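Local coordinates for oxidoreductase, short chain dehydrogenase/reductase family protein (Bifidobacterium adolescentis L2-32, PDB 6OW4), which acts as an NADH-dependent 20beta-hydroxysteroid dehydrogenase of the short-chain dehydrogenase/reductase family, at the interface of chains A and B. Numbering follows the deposited sequence. Chains: chain A/B, Oxidoreductase, short chain dehydrogenase/reductase family protein.

The interface of chains A and B. Residues chain A 136-138, 196, 198; chain B 213-214, 217.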
ATOM      1  N   ASP A 136      -1.397   8.886 -23.861  1.00 24.15           N
ATOM      2  CA  ASP A 136      -0.555   8.449 -22.714  1.00 24.62           C
ATOM      3  C   ASP A 136      -0.943   7.010 -22.346  1.00 24.98           C
ATOM      4  O   ASP A 136      -1.382   6.780 -21.202  1.00 23.67           O
ATOM      5  CB  ASP A 136      -0.695   9.432 -21.547  1.00 24.37           C
ATOM      6  CG  ASP A 136       0.274   9.201 -20.401  1.00 24.13           C
ATOM      7  OD1 ASP A 136       1.219   8.404 -20.578  1.00 24.43           O
ATOM      8  OD2 ASP A 136       0.076   9.821 -19.337  1.00 24.14           O
ATOM      9  N   ASP A 137      -0.768   6.076 -23.288  1.00 26.39           N
ATOM     10  CA  ASP A 137      -1.160   4.648 -23.151  1.00 27.23           C
ATOM     11  C   ASP A 137       0.102   3.780 -23.246  1.00 27.18           C
ATOM     12  O   ASP A 137       1.200   4.320 -23.002  1.00 25.23           O
ATOM     13  CB  ASP A 137      -2.245   4.285 -24.173  1.00 28.63           C
ATOM     14  CG  ASP A 137      -1.865   4.563 -25.619  1.00 29.97           C
ATOM     15  OD1 ASP A 137      -0.676   4.391 -25.962  1.00 31.85           O
ATOM     16  OD2 ASP A 137      -2.762   4.960 -26.390  1.00 30.80           O
ATOM     17  N   GLN A 138      -0.053   2.485 -23.552  1.00 28.01           N
ATOM     18  CA  GLN A 138       1.065   1.513 -23.713  1.00 29.03           C
ATOM     19  C   GLN A 138       2.006   1.983 -24.832  1.00 29.84           C
ATOM     20  O   GLN A 138       3.228   1.754 -24.709  1.00 30.33           O
ATOM     21  CB  GLN A 138       0.539   0.096 -23.969  1.00 29.32           C
ATOM     22  CG  GLN A 138      -0.127  -0.120 -25.325  1.00 29.72           C
ATOM     23  CD  GLN A 138      -1.524   0.446 -25.415  1.00 30.09           C
ATOM     24  OE1 GLN A 138      -2.165   0.744 -24.410  1.00 29.39           O
ATOM     25  NE2 GLN A 138      -2.011   0.603 -26.635  1.00 31.16           N
ATOM     26  N   PRO A 196      -5.756   6.068 -20.436  1.00 27.83           N
ATOM     27  CA  PRO A 196      -4.364   6.399 -20.743  1.00 26.40           C
ATOM     28  C   PRO A 196      -3.737   7.313 -19.677  1.00 24.24           C
ATOM     29  O   PRO A 196      -3.901   8.518 -19.750  1.00 23.31           O
ATOM     30  CB  PRO A 196      -4.460   7.081 -22.117  1.00 27.19           C
ATOM     31  CG  PRO A 196      -5.852   7.671 -22.139  1.00 27.68           C
ATOM     32  CD  PRO A 196      -6.704   6.671 -21.385  1.00 27.84           C
ATOM     33  N   ASN A 198      -0.370   6.179 -18.416  1.00 20.23           N
ATOM     34  CA  ASN A 198       0.918   5.431 -18.380  1.00 20.02           C
ATOM     35  C   ASN A 198       1.994   6.316 -17.735  1.00 19.97           C
ATOM     36  O   ASN A 198       2.426   5.996 -16.612  1.00 21.18           O
ATOM     37  CB  ASN A 198       1.324   4.955 -19.777  1.00 19.49           C
ATOM     38  CG  ASN A 198       2.580   4.109 -19.779  1.00 19.33           C
ATOM     39  OD1 ASN A 198       3.136   3.811 -18.725  1.00 18.77           O
ATOM     40  ND2 ASN A 198       3.034   3.715 -20.959  1.00 19.44           N
TER
ATOM     41  N   TYR B 213       0.747  -0.207 -14.987  1.00 19.89           N
ATOM     42  CA  TYR B 213      -0.075   0.260 -16.134  1.00 20.89           C
ATOM     43  C   TYR B 213       0.061  -0.724 -17.301  1.00 21.33           C
ATOM     44  O   TYR B 213      -0.978  -1.097 -17.881  1.00 23.04           O
ATOM     45  CB  TYR B 213       0.291   1.667 -16.616  1.00 21.58           C
ATOM     46  CG  TYR B 213      -0.506   2.055 -17.834  1.00 22.42           C
ATOM     47  CD1 TYR B 213      -1.772   2.608 -17.714  1.00 22.40           C
ATOM     48  CD2 TYR B 213      -0.039   1.775 -19.109  1.00 22.97           C
ATOM     49  CE1 TYR B 213      -2.530   2.919 -18.830  1.00 23.03           C
ATOM     50  CE2 TYR B 213      -0.787   2.079 -20.236  1.00 23.39           C
ATOM     51  CZ  TYR B 213      -2.037   2.653 -20.095  1.00 23.66           C
ATOM     52  OH  TYR B 213      -2.778   2.950 -21.201  1.00 25.47           O
ATOM     53  N   LEU B 214       1.295  -1.106 -17.650  1.00 20.62           N
ATOM     54  CA  LEU B 214       1.587  -2.007 -18.798  1.00 20.69           C
ATOM     55  C   LEU B 214       0.890  -3.355 -18.574  1.00 20.72           C
ATOM     56  O   LEU B 214       0.344  -3.899 -19.552  1.00 21.40           O
ATOM     57  CB  LEU B 214       3.102  -2.177 -18.957  1.00 20.52           C
ATOM     58  CG  LEU B 214       3.875  -0.937 -19.407  1.00 20.31           C
ATOM     59  CD1 LEU B 214       5.356  -1.252 -19.549  1.00 20.30           C
ATOM     60  CD2 LEU B 214       3.330  -0.381 -20.714  1.00 20.52           C
ATOM     61  N   ALA B 217      -2.687  -2.821 -19.462  1.00 22.25           N
ATOM     62  CA  ALA B 217      -2.815  -2.430 -20.885  1.00 23.17           C
ATOM     63  C   ALA B 217      -2.466  -3.604 -21.809  1.00 23.30           C
ATOM     64  O   ALA B 217      -3.111  -3.718 -22.867  1.00 22.91           O
ATOM     65  CB  ALA B 217      -1.941  -1.233 -21.167  1.00 23.37           C
TER
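B:Tyr213 lays its ring against A:Asn198 and sets its hydroxyl beside CB of A:Asp137 (B:Tyr213 OH to A:Asp137 CB, 3.3 Å), a van der Waals contact and a worked example of how one aromatic side chain can key a helix of one subunit into the loop and the helix start of its neighbour. The packing is tight on the face of the ring. There A:Asn198 CB sits 3.8 Å from the ring centroid in a CH-pi contact, displaced toward the rim. The same carbon is nearest CD2 of B:Tyr213, A:Asn198 CB lying 3.5 Å from it. The amide of A:Asn198 lies nearly parallel to the ring, their planes 10° apart. On B:Tyr213, CG stands anti to the backbone N (chi1 176°), which sends the ring away from helix 198-217 of chain B and across to chain A. A hydrogen bond within chain A fixes the rotation of the opposing amide: the side-chain amide nitrogen A:Asn198 ND2 donates to the backbone carbonyl oxygen A:Asp137 O at 2.8 Å, approaching from above the carbonyl plane. This ties the start of the A helix 198-217 to the loop that borders the ring. At the ring's edge, in its plane, A:Gln138 CA lies 4.0 Å from B:Tyr213 CE2. Looser contacts flank this core. A:Gln138 CB stands 4.0 Å from B:Ala217 CB, a modest apolar contact, while the A:Asn198 amide nitrogen merely comes near a B:Leu214 methyl. Repeated with the chains exchanged, the patch forms part of a two-fold interface within the deposited tetramer and probably steadies the pairing of subunits.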